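Local coordinates for protein response regulator (Xanthomonas campestris pv. campestris, PDB 3QYY) that probably makes cyclic di-GMP as a diguanylate cyclase, this chain being its GGDEF domain with cyclic di-GMP and magnesium bound at the active site, at residues L48-L53 with A124-S129; F43-L48 with E93-V98; A35-G40 with A133-G138. All blocks are in the same frame, centred on the assembly; numbering follows the deposited sequence.

Interaction 1 (L48-L53 with A124-S129); sequences LDMDNL and APLHVS. With MG (magnesium ion), chain I; C2E (9,9'-[(2R,3R,3aS,5S,7aR,9R,10R,10aS,12S,14aR)-3,5,10,12-tetrahydroxy-5,12-dioxidooctahydro-2H,7H-difuro[3,2-d:3',2'-j][1,3,7,9,2,8]tetraoxadiphosphacyclododecine-2,9-diyl]bis(2-amino-1,9-dihydro-6H-purin-6-one)), chain F.
N52 and H127 meet just beyond the paired ends of strands 44-50 and 128-134, where the N52 amide lies flat over the imidazole. CB of N52 is 4.1 Å from H127 ND1. A chi1 of 68° sets CG between the backbone N and the carbonyl carbon, 3.8 Å from H127 CG. Beyond it, N52 OD1 accepts the N-H of H127 at 3.0 Å, from a donor well above its carbonyl plane. N52 ND2 donates to P125 O at 3.0 Å, P125 O lying near the plane of the N52 amide, and sits over the centre of the ring; amide and ring planes differ by 3°.

The antiparallel ladder behind it pairs D49 with S129 and M50 with V128, and D51 N prolongs it by bonding H127 O at 2.8 Å. S129 OG donates to the syn lone pair of D51 OD2 at 2.8 Å. D49 OD2 binds magnesium at 2.0 Å, with D92, three waters and a phosphate oxygen of cyclic di-GMP completing the site. K156 forms salt bridges with both D49 OD1 and D51 OD2, which would offset part of the negative charge gathered at the magnesium, while the N52 amide holds the following loop by hydrogen bonds.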
loop_
_atom_site.group_PDB
_atom_site.type_symbol
_atom_site.label_atom_id
_atom_site.label_comp_id
_atom_site.label_asym_id
_atom_site.label_seq_id
_atom_site.Cartn_x
_atom_site.Cartn_y
_atom_site.Cartn_z
ATOM N N LEU B 48 7.654 -8.954 1.208
ATOM C CA LEU B 48 7.115 -8.735 2.546
ATOM C C LEU B 48 6.328 -7.433 2.658
ATOM O O LEU B 48 6.691 -6.423 2.061
ATOM C CB LEU B 48 8.253 -8.693 3.570
ATOM C CG LEU B 48 9.413 -9.684 3.426
ATOM C CD1 LEU B 48 10.367 -9.496 4.595
ATOM C CD2 LEU B 48 8.900 -11.102 3.396
ATOM N N ASP B 49 5.255 -7.463 3.439
ATOM C CA ASP B 49 4.433 -6.276 3.660
ATOM C C ASP B 49 4.057 -6.255 5.137
ATOM O O ASP B 49 3.520 -7.233 5.659
ATOM C CB ASP B 49 3.162 -6.326 2.802
ATOM C CG ASP B 49 2.326 -5.063 2.923
ATOM O OD1 ASP B 49 1.082 -5.175 2.972
ATOM O OD2 ASP B 49 2.912 -3.959 2.954
ATOM N N MET B 50 4.354 -5.151 5.816
ATOM C CA MET B 50 4.035 -5.040 7.232
ATOM C C MET B 50 2.525 -4.988 7.450
ATOM O O MET B 50 1.777 -4.502 6.596
ATOM C CB MET B 50 4.694 -3.796 7.838
ATOM C CG MET B 50 6.213 -3.871 7.894
ATOM S SD MET B 50 6.911 -2.622 8.985
ATOM C CE MET B 50 6.595 -3.371 10.594
ATOM N N ASP B 51 2.093 -5.491 8.603
ATOM C CA ASP B 51 0.675 -5.538 8.969
ATOM C C ASP B 51 0.276 -4.483 10.003
ATOM O O ASP B 51 -0.872 -4.036 10.019
ATOM C CB ASP B 51 0.323 -6.898 9.594
ATOM C CG ASP B 51 0.464 -8.061 8.634
ATOM O OD1 ASP B 51 0.490 -9.213 9.129
ATOM O OD2 ASP B 51 0.532 -7.842 7.406
ATOM N N ASN B 52 1.215 -4.083 10.856
ATOM C CA ASN B 52 0.880 -3.159 11.946
ATOM C C ASN B 52 1.724 -1.907 12.154
ATOM O O ASN B 52 1.888 -1.464 13.291
ATOM C CB ASN B 52 0.884 -3.952 13.253
ATOM C CG ASN B 52 2.281 -4.417 13.640
ATOM O OD1 ASN B 52 3.134 -4.651 12.777
ATOM N ND2 ASN B 52 2.518 -4.564 14.942
ATOM N N LEU B 53 2.246 -1.319 11.087
ATOM C CA LEU B 53 3.062 -0.122 11.254
ATOM C C LEU B 53 2.252 1.136 11.555
ATOM O O LEU B 53 2.679 1.979 12.341
ATOM C CB LEU B 53 3.917 0.120 10.010
ATOM C CG LEU B 53 4.880 1.310 10.118
ATOM C CD1 LEU B 53 5.770 1.142 11.354
ATOM C CD2 LEU B 53 5.728 1.401 8.858
ATOM N N ALA B 124 8.706 -2.186 19.949
ATOM C CA ALA B 124 7.405 -2.582 19.419
ATOM C C ALA B 124 7.515 -3.818 18.526
ATOM O O ALA B 124 8.419 -3.914 17.696
ATOM C CB ALA B 124 6.785 -1.424 18.637
ATOM N N PRO B 125 6.591 -4.779 18.688
ATOM C CA PRO B 125 6.580 -6.013 17.894
ATOM C C PRO B 125 6.110 -5.772 16.463
ATOM O O PRO B 125 5.173 -5.009 16.227
ATOM C CB PRO B 125 5.617 -6.904 18.667
ATOM C CG PRO B 125 4.616 -5.918 19.174
ATOM C CD PRO B 125 5.494 -4.786 19.672
ATOM N N LEU B 126 6.765 -6.427 15.510
ATOM C CA LEU B 126 6.408 -6.279 14.107
ATOM C C LEU B 126 5.652 -7.492 13.584
ATOM O O LEU B 126 6.040 -8.635 13.833
ATOM C CB LEU B 126 7.659 -6.063 13.249
ATOM C CG LEU B 126 8.457 -4.762 13.387
ATOM C CD1 LEU B 126 9.165 -4.714 14.734
ATOM C CD2 LEU B 126 9.473 -4.682 12.259
ATOM N N HIS B 127 4.569 -7.230 12.860
ATOM C CA HIS B 127 3.751 -8.276 12.259
ATOM C C HIS B 127 3.947 -8.145 10.754
ATOM O O HIS B 127 3.797 -7.055 10.196
ATOM C CB HIS B 127 2.286 -8.082 12.643
ATOM C CG HIS B 127 2.038 -8.168 14.119
ATOM N ND1 HIS B 127 0.831 -7.835 14.694
ATOM C CD2 HIS B 127 2.846 -8.552 15.135
ATOM C CE1 HIS B 127 0.906 -8.008 16.002
ATOM N NE2 HIS B 127 2.119 -8.443 16.296
ATOM N N VAL B 128 4.288 -9.250 10.101
ATOM C CA VAL B 128 4.562 -9.228 8.669
ATOM C C VAL B 128 3.913 -10.341 7.852
ATOM O O VAL B 128 3.847 -11.493 8.288
ATOM C CB VAL B 128 6.091 -9.302 8.425
ATOM C CG1 VAL B 128 6.396 -9.305 6.928
ATOM C CG2 VAL B 128 6.780 -8.139 9.118
ATOM N N SER B 129 3.441 -9.977 6.661
ATOM C CA SER B 129 2.846 -10.925 5.726
ATOM C C SER B 129 3.925 -11.161 4.676
ATOM O O SER B 129 4.453 -10.205 4.104
ATOM C CB SER B 129 1.601 -10.330 5.063
ATOM O OG SER B 129 0.524 -10.249 5.980
HETATM MG MG MG I . 2.086 -2.086 2.914
HETATM P P1 C2E F . -0.421 5.704 5.433
HETATM O O2P C2E F . 0.600 6.812 5.510
HETATM O O1P C2E F . -1.809 6.075 5.864
HETATM O "O5'" C2E F . -0.538 5.143 3.966
HETATM C "C5'" C2E F . -1.460 4.070 3.682
HETATM C "C4'" C2E F . -1.311 3.734 2.207
HETATM O "O4'" C2E F . -1.446 4.826 1.320
HETATM C "C3'" C2E F . 0.051 3.127 1.894
HETATM O "O3'" C2E F . 0.087 1.729 2.221
HETATM C "C2'" C2E F . 0.181 3.458 0.438
HETATM O "O2'" C2E F . -0.402 2.390 -0.325
HETATM C "C1'" C2E F . -0.563 4.768 0.208
HETATM N N9 C2E F . 0.382 5.904 0.281
HETATM C C8 C2E F . 0.450 6.845 1.253
HETATM N N7 C2E F . 1.421 7.745 1.002
HETATM C C5 C2E F . 1.989 7.392 -0.148
HETATM C C6 C2E F . 3.079 7.922 -1.005
HETATM O O6 C2E F . 3.701 8.962 -0.671
HETATM N N1 C2E F . 3.376 7.265 -2.154
HETATM C C2 C2E F . 2.713 6.140 -2.544
HETATM N N2 C2E F . 3.054 5.535 -3.697
HETATM N N3 C2E F . 1.695 5.596 -1.796
HETATM C C4 C2E F . 1.304 6.174 -0.617
HETATM P P11 C2E F . 1.529 1.231 2.738
HETATM O O21 C2E F . 2.568 1.568 1.724
HETATM O O11 C2E F . 1.360 -0.231 2.958
HETATM O O5A C2E F . 1.874 1.935 4.111
HETATM C C5A C2E F . 1.015 1.716 5.229
HETATM C C4A C2E F . 1.491 2.513 6.410
HETATM O O4A C2E F . 2.880 2.284 6.778
HETATM C C3A C2E F . 1.366 4.018 6.202
HETATM O O3A C2E F . 0.016 4.488 6.412
HETATM C C2A C2E F . 2.347 4.541 7.202
HETATM O O2A C2E F . 1.663 4.713 8.457
HETATM C C1A C2E F . 3.450 3.499 7.302
HETATM N N91 C2E F . 4.662 3.945 6.561
HETATM C C81 C2E F . 4.997 3.714 5.265
HETATM N N71 C2E F . 6.185 4.284 4.954
HETATM C C51 C2E F . 6.635 4.897 6.060
HETATM C C61 C2E F . 7.828 5.697 6.459
HETATM O O61 C2E F . 8.752 5.953 5.655
HETATM N N11 C2E F . 7.899 6.153 7.734
HETATM C C21 C2E F . 6.921 5.909 8.666
HETATM N N21 C2E F . 7.062 6.401 9.920
HETATM N N31 C2E F . 5.807 5.182 8.367
HETATM C C41 C2E F . 5.618 4.665 7.107
HETATM O O HOH W 1 0.175 -2.840 2.025
HETATM O O HOH W 2 1.131 -2.400 4.875
HETATM O O HOH W 3 2.851 -2.008 1.029
#

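Interaction 2 (F43-L48 with E93-V98); sequences FVLFVL and EFLIGV. With C2E (9,9'-[(2R,3R,3aS,5S,7aR,9R,10R,10aS,12S,14aR)-3,5,10,12-tetrahydroxy-5,12-dioxidooctahydro-2H,7H-difuro[3,2-d:3',2'-j][1,3,7,9,2,8]tetraoxadiphosphacyclododecine-2,9-diyl]bis(2-amino-1,9-dihydro-6H-purin-6-one)), chain C.
Strands 44-50 and 93-98 are neighbours in the antiparallel core of the GGDEF-domain sheet, and E93 and F94 close the GGDEF signature itself. The axes of segments 44-48 and 93-98 run at 166°, nearly antiparallel, 4.7 Å apart at closest approach. Six backbone bonds join the hydrogen-bonded pairs V44-V98, F46-I96 and L48-F94, with L48 N to F94 O the shortest at 2.7 Å.

On the face bearing V47 and L95, these two side chains lie side by side and point the same way, with V47 CG2 3.6 Å from L95 CD2. The F43 ring approaches G97 obliquely, its CE2 3.4 Å from the CA of a residue that has no side chain. Helices 22-38 and 141-157 pack here, through M29 on L45 and L95 and through A148 on V47, making one layer of the alpha/beta sandwich.

The other face carries F46, L48, I96 and V98 against helix 102-116. F46 CE1 is 3.9 Å from V98 CG2, and the ring turns its edge, in plane, to I96 O. L48 CD1 meets I96 CD1 at 3.8 Å, the two chains crossing obliquely.

At the signature end, a chi1 of -166° puts E93 CG anti to its backbone N and 3.3 Å from L48 O. The chain runs on, extended, until OE1 stands 3.5 Å from C4' of a cyclic di-GMP, whose other partners include R22 and W89 of this subunit and D66 of the second.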
loop_
_atom_site.group_PDB
_atom_site.type_symbol
_atom_site.label_atom_id
_atom_site.label_comp_id
_atom_site.label_asym_id
_atom_site.label_seq_id
_atom_site.Cartn_x
_atom_site.Cartn_y
_atom_site.Cartn_z
ATOM N N PHE B 43 18.263 -19.451 -5.848
ATOM C CA PHE B 43 17.774 -18.123 -5.518
ATOM C C PHE B 43 16.313 -18.171 -5.104
ATOM O O PHE B 43 15.479 -18.777 -5.778
ATOM C CB PHE B 43 17.934 -17.151 -6.691
ATOM C CG PHE B 43 17.478 -15.753 -6.369
ATOM C CD1 PHE B 43 16.428 -15.167 -7.069
ATOM C CD2 PHE B 43 18.071 -15.043 -5.327
ATOM C CE1 PHE B 43 15.968 -13.890 -6.737
ATOM C CE2 PHE B 43 17.620 -13.763 -4.985
ATOM C CZ PHE B 43 16.562 -13.188 -5.695
ATOM N N VAL B 44 16.021 -17.537 -3.975
ATOM C CA VAL B 44 14.669 -17.476 -3.453
ATOM C C VAL B 44 14.320 -16.003 -3.260
ATOM O O VAL B 44 15.091 -15.251 -2.661
ATOM C CB VAL B 44 14.563 -18.198 -2.097
ATOM C CG1 VAL B 44 13.116 -18.213 -1.629
ATOM C CG2 VAL B 44 15.107 -19.623 -2.222
ATOM N N LEU B 45 13.167 -15.594 -3.780
ATOM C CA LEU B 45 12.718 -14.208 -3.651
ATOM C C LEU B 45 11.552 -14.126 -2.682
ATOM O O LEU B 45 10.609 -14.918 -2.769
ATOM C CB LEU B 45 12.276 -13.657 -5.011
ATOM C CG LEU B 45 11.681 -12.243 -4.996
ATOM C CD1 LEU B 45 12.783 -11.233 -4.663
ATOM C CD2 LEU B 45 11.047 -11.927 -6.349
ATOM N N PHE B 46 11.621 -13.172 -1.756
ATOM C CA PHE B 46 10.558 -12.960 -0.782
ATOM C C PHE B 46 9.977 -11.558 -0.940
ATOM O O PHE B 46 10.711 -10.597 -1.171
ATOM C CB PHE B 46 11.070 -13.063 0.658
ATOM C CG PHE B 46 11.631 -14.405 1.022
ATOM C CD1 PHE B 46 12.973 -14.694 0.801
ATOM C CD2 PHE B 46 10.823 -15.371 1.613
ATOM C CE1 PHE B 46 13.506 -15.929 1.170
ATOM C CE2 PHE B 46 11.345 -16.613 1.985
ATOM C CZ PHE B 46 12.690 -16.889 1.762
ATOM N N VAL B 47 8.659 -11.453 -0.820
ATOM C CA VAL B 47 7.981 -10.160 -0.878
ATOM C C VAL B 47 7.334 -10.033 0.493
ATOM O O VAL B 47 6.567 -10.911 0.901
ATOM C CB VAL B 47 6.890 -10.113 -1.973
ATOM C CG1 VAL B 47 6.005 -8.866 -1.780
ATOM C CG2 VAL B 47 7.539 -10.070 -3.349
ATOM N N LEU B 48 7.654 -8.954 1.208
ATOM C CA LEU B 48 7.115 -8.735 2.546
ATOM C C LEU B 48 6.328 -7.433 2.658
ATOM O O LEU B 48 6.691 -6.423 2.061
ATOM C CB LEU B 48 8.253 -8.693 3.570
ATOM C CG LEU B 48 9.413 -9.684 3.426
ATOM C CD1 LEU B 48 10.367 -9.496 4.595
ATOM C CD2 LEU B 48 8.900 -11.102 3.396
ATOM N N GLU B 93 6.746 -1.918 2.372
ATOM C CA GLU B 93 6.884 -3.149 1.594
ATOM C C GLU B 93 8.351 -3.383 1.229
ATOM O O GLU B 93 9.037 -2.470 0.765
ATOM C CB GLU B 93 6.022 -3.053 0.327
ATOM C CG GLU B 93 5.816 -4.377 -0.393
ATOM C CD GLU B 93 4.537 -4.385 -1.217
ATOM O OE1 GLU B 93 3.476 -4.026 -0.663
ATOM O OE2 GLU B 93 4.590 -4.753 -2.409
ATOM N N PHE B 94 8.825 -4.607 1.449
ATOM C CA PHE B 94 10.221 -4.956 1.181
ATOM C C PHE B 94 10.376 -6.251 0.387
ATOM O O PHE B 94 9.482 -7.096 0.373
ATOM C CB PHE B 94 10.979 -5.132 2.505
ATOM C CG PHE B 94 11.083 -3.876 3.321
ATOM C CD1 PHE B 94 12.206 -3.062 3.222
ATOM C CD2 PHE B 94 10.046 -3.493 4.166
ATOM C CE1 PHE B 94 12.297 -1.878 3.950
ATOM C CE2 PHE B 94 10.124 -2.308 4.900
ATOM C CZ PHE B 94 11.254 -1.499 4.790
ATOM N N LEU B 95 11.526 -6.389 -0.266
ATOM C CA LEU B 95 11.861 -7.596 -1.013
ATOM C C LEU B 95 13.188 -8.094 -0.454
ATOM O O LEU B 95 14.068 -7.297 -0.125
ATOM C CB LEU B 95 12.058 -7.317 -2.508
ATOM C CG LEU B 95 10.969 -6.690 -3.386
ATOM C CD1 LEU B 95 11.205 -7.156 -4.824
ATOM C CD2 LEU B 95 9.590 -7.082 -2.925
ATOM N N ILE B 96 13.330 -9.409 -0.344
ATOM C CA ILE B 96 14.566 -9.998 0.138
ATOM C C ILE B 96 14.974 -11.099 -0.831
ATOM O O ILE B 96 14.163 -11.961 -1.186
ATOM C CB ILE B 96 14.411 -10.592 1.567
ATOM C CG1 ILE B 96 14.156 -9.465 2.578
ATOM C CG2 ILE B 96 15.671 -11.367 1.946
ATOM C CD1 ILE B 96 14.103 -9.925 4.042
ATOM N N GLY B 97 16.225 -11.041 -1.279
ATOM C CA GLY B 97 16.741 -12.043 -2.190
ATOM C C GLY B 97 17.758 -12.888 -1.445
ATOM O O GLY B 97 18.706 -12.354 -0.862
ATOM N N VAL B 98 17.557 -14.202 -1.446
ATOM C CA VAL B 98 18.468 -15.105 -0.750
ATOM C C VAL B 98 19.011 -16.170 -1.694
ATOM O O VAL B 98 18.246 -16.953 -2.261
ATOM C CB VAL B 98 17.767 -15.821 0.427
ATOM C CG1 VAL B 98 18.746 -16.772 1.117
ATOM C CG2 VAL B 98 17.226 -14.798 1.418
HETATM P P1 C2E C . 3.297 -1.523 -6.723
HETATM O O2P C2E C . 3.913 -0.443 -7.571
HETATM O O1P C2E C . 3.956 -2.871 -6.805
HETATM O "O5'" C2E C . 3.301 -1.128 -5.193
HETATM C "C5'" C2E C . 2.759 -2.037 -4.214
HETATM C "C4'" C2E C . 2.885 -1.346 -2.860
HETATM O "O4'" C2E C . 4.194 -0.936 -2.502
HETATM C "C3'" C2E C . 2.031 -0.083 -2.788
HETATM O "O3'" C2E C . 0.672 -0.403 -2.484
HETATM C "C2'" C2E C . 2.756 0.700 -1.740
HETATM O "O2'" C2E C . 2.209 0.352 -0.457
HETATM C "C1'" C2E C . 4.225 0.317 -1.824
HETATM N N9 C2E C . 4.972 1.308 -2.642
HETATM C C8 C2E C . 5.522 1.101 -3.858
HETATM N N7 C2E C . 6.144 2.206 -4.316
HETATM C C5 C2E C . 6.009 3.147 -3.388
HETATM C C6 C2E C . 6.443 4.559 -3.229
HETATM O O6 C2E C . 7.115 5.122 -4.129
HETATM N N1 C2E C . 6.105 5.219 -2.092
HETATM C C2 C2E C . 5.383 4.632 -1.099
HETATM N N2 C2E C . 5.082 5.343 0.005
HETATM N N3 C2E C . 4.946 3.325 -1.183
HETATM C C4 C2E C . 5.228 2.558 -2.283
HETATM P P11 C2E C . -0.389 0.595 -3.167
HETATM O O21 C2E C . -0.088 2.008 -2.789
HETATM O O11 C2E C . -1.712 0.121 -2.676
HETATM O O5A C2E C . -0.331 0.442 -4.735
HETATM C C5A C2E C . -0.612 -0.840 -5.299
HETATM C C4A C2E C . -0.470 -0.787 -6.790
HETATM O O4A C2E C . -1.254 0.259 -7.426
HETATM C C3A C2E C . 0.963 -0.560 -7.268
HETATM O O3A C2E C . 1.763 -1.758 -7.209
HETATM C C2A C2E C . 0.721 -0.062 -8.660
HETATM O O2A C2E C . 0.632 -1.191 -9.546
HETATM C C1A C2E C . -0.583 0.717 -8.606
HETATM N N91 C2E C . -0.310 2.172 -8.601
HETATM C C81 C2E C . -0.096 2.990 -7.540
HETATM N N71 C2E C . 0.120 4.264 -7.945
HETATM C C51 C2E C . 0.044 4.274 -9.287
HETATM C C61 C2E C . 0.170 5.281 -10.378
HETATM O O61 C2E C . 0.406 6.478 -10.138
HETATM N N11 C2E C . 0.019 4.865 -11.666
HETATM C C21 C2E C . -0.244 3.560 -11.990
HETATM N N21 C2E C . -0.381 3.213 -13.294
HETATM N N31 C2E C . -0.370 2.593 -11.033
HETATM C C41 C2E C . -0.238 2.894 -9.698
#

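Interaction 3 (A35-G40 with A133-G138); sequences AAQREG and AVCEVG
A36, in the last turns of helix 22-38, directs its CB toward the loop that follows strand 128-134 and meets C135 SG there at 3.9 Å. The sulfur reaches it because C135 SG lies anti to its own backbone N, with chi1 at -170°. C135 in turn points its CB toward the helix, so the two short side chains face one another.

Q37 comes next and carries the larger share of the contact. Its CB does not head for the loop. Instead chi1, at -109°, sets CG off the usual staggered positions and the bend at chi2 turns CD toward the loop; the amide then lies beside the sulfur, with Q37 OE1 3.6 Å and Q37 NE2 3.7 Å from C135 SG. Q37 NE2 also comes to 3.6 Å from E136 O, but this pair does not qualify as a hydrogen bond, and none crosses between the two segments.

Farther along, E39 N makes a weak bond to A35 O, and G40 has left the helical conformation with a positive phi of 88°, where the chain turns toward strand 44-50.

Only 159 Å² is buried, summed over both sides, and the contact centre lies about 18 Å from the centre of the chain. C135 is tied by a backbone hydrogen bond to F43, the residue just before strand 44-50, and its side chain touches that residue. The end of helix 22-38 thus meets the loop after strand 128-134 through van der Waals contacts, at the outer edge of this GGDEF domain's alpha/beta sandwich and away from the nucleotide site.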
loop_
_atom_site.group_PDB
_atom_site.type_symbol
_atom_site.label_atom_id
_atom_site.label_comp_id
_atom_site.label_asym_id
_atom_site.label_seq_id
_atom_site.Cartn_x
_atom_site.Cartn_y
_atom_site.Cartn_z
ATOM N N ALA B 35 22.323 -14.791 -12.446
ATOM C CA ALA B 35 23.307 -15.630 -11.777
ATOM C C ALA B 35 22.752 -17.038 -11.566
ATOM O O ALA B 35 23.485 -18.023 -11.652
ATOM C CB ALA B 35 23.694 -15.010 -10.442
ATOM N N ALA B 36 21.455 -17.129 -11.292
ATOM C CA ALA B 36 20.812 -18.419 -11.075
ATOM C C ALA B 36 20.709 -19.208 -12.379
ATOM O O ALA B 36 21.001 -20.404 -12.417
ATOM C CB ALA B 36 19.424 -18.216 -10.480
ATOM N N GLN B 37 20.293 -18.528 -13.443
ATOM C CA GLN B 37 20.137 -19.153 -14.751
ATOM C C GLN B 37 21.467 -19.442 -15.438
ATOM O O GLN B 37 21.566 -20.368 -16.245
ATOM C CB GLN B 37 19.284 -18.260 -15.660
ATOM C CG GLN B 37 17.889 -18.799 -15.955
ATOM C CD GLN B 37 17.023 -18.923 -14.716
ATOM O OE1 GLN B 37 17.378 -19.613 -13.761
ATOM N NE2 GLN B 37 15.875 -18.255 -14.730
ATOM N N ARG B 38 22.489 -18.656 -15.119
ATOM C CA ARG B 38 23.796 -18.842 -15.735
ATOM C C ARG B 38 24.817 -19.513 -14.821
ATOM O O ARG B 38 25.361 -20.562 -15.163
ATOM C CB ARG B 38 24.339 -17.498 -16.226
ATOM C CG ARG B 38 25.645 -17.605 -16.992
ATOM C CD ARG B 38 25.921 -16.347 -17.800
ATOM N NE ARG B 38 25.978 -15.150 -16.967
ATOM C CZ ARG B 38 26.259 -13.934 -17.428
ATOM N NH1 ARG B 38 26.289 -12.900 -16.600
ATOM N NH2 ARG B 38 26.513 -13.754 -18.718
ATOM N N GLU B 39 25.078 -18.915 -13.664
ATOM C CA GLU B 39 26.043 -19.482 -12.727
ATOM C C GLU B 39 25.505 -20.758 -12.097
ATOM O O GLU B 39 26.271 -21.610 -11.648
ATOM C CB GLU B 39 26.393 -18.463 -11.641
ATOM C CG GLU B 39 27.073 -17.213 -12.179
ATOM C CD GLU B 39 28.383 -17.516 -12.884
ATOM O OE1 GLU B 39 28.982 -16.579 -13.453
ATOM O OE2 GLU B 39 28.816 -18.688 -12.868
ATOM N N GLY B 40 24.184 -20.882 -12.059
ATOM C CA GLY B 40 23.572 -22.075 -11.509
ATOM C C GLY B 40 23.292 -22.133 -10.019
ATOM O O GLY B 40 22.846 -23.169 -9.533
ATOM N N ALA B 133 8.953 -17.316 -3.629
ATOM C CA ALA B 133 8.972 -17.992 -4.921
ATOM C C ALA B 133 10.420 -18.407 -5.187
ATOM O O ALA B 133 11.353 -17.674 -4.856
ATOM C CB ALA B 133 8.475 -17.061 -6.024
ATOM N N VAL B 134 10.606 -19.585 -5.774
ATOM C CA VAL B 134 11.945 -20.081 -6.066
ATOM C C VAL B 134 12.263 -19.976 -7.554
ATOM O O VAL B 134 11.419 -20.262 -8.405
ATOM C CB VAL B 134 12.100 -21.554 -5.619
ATOM C CG1 VAL B 134 11.895 -21.663 -4.117
ATOM C CG2 VAL B 134 11.095 -22.429 -6.351
ATOM N N CYS B 135 13.482 -19.554 -7.868
ATOM C CA CYS B 135 13.888 -19.422 -9.258
ATOM C C CYS B 135 14.119 -20.802 -9.862
ATOM O O CYS B 135 14.711 -21.679 -9.232
ATOM C CB CYS B 135 15.167 -18.588 -9.368
ATOM S SG CYS B 135 15.607 -18.121 -11.065
ATOM N N GLU B 136 13.630 -20.985 -11.081
ATOM C CA GLU B 136 13.778 -22.242 -11.802
ATOM C C GLU B 136 13.949 -21.912 -13.277
ATOM O O GLU B 136 13.516 -20.855 -13.732
ATOM C CB GLU B 136 12.541 -23.124 -11.600
ATOM C CG GLU B 136 12.341 -23.580 -10.161
ATOM C CD GLU B 136 11.072 -24.391 -9.967
ATOM O OE1 GLU B 136 10.831 -24.852 -8.829
ATOM O OE2 GLU B 136 10.315 -24.564 -10.948
ATOM N N VAL B 137 14.585 -22.813 -14.020
ATOM C CA VAL B 137 14.810 -22.601 -15.444
ATOM C C VAL B 137 13.498 -22.289 -16.162
ATOM O O VAL B 137 12.461 -22.881 -15.865
ATOM C CB VAL B 137 15.466 -23.844 -16.095
ATOM C CG1 VAL B 137 14.553 -25.051 -15.951
ATOM C CG2 VAL B 137 15.770 -23.568 -17.561
ATOM N N GLY B 138 13.549 -21.350 -17.103
ATOM C CA GLY B 138 12.356 -20.979 -17.842
ATOM C C GLY B 138 11.554 -19.872 -17.178
ATOM O O GLY B 138 10.573 -19.386 -17.743
#

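Overall arrangement
From the N terminus, helix 22-38 supplies the first half of interaction 3 at its end. Strand 44-50 follows, giving its front part to interaction 2, while its end and the residues after it serve interaction 1, with L48 common to both. Strand 93-98 then closes the loop of interaction 2, the loop leading into strand 128-134 and the strand's start close interaction 1, and the loop after strand 128-134 closes interaction 3. The loops of interactions 1 and 2 therefore cross, and both nest inside that of interaction 3. Interactions 1 and 2 join strand 44-50 to its two sheet neighbours; interaction 3 joins the end of helix 22-38 to the loop leaving that sheet. Interactions 1 and 3 lie about 29 Å apart between centres.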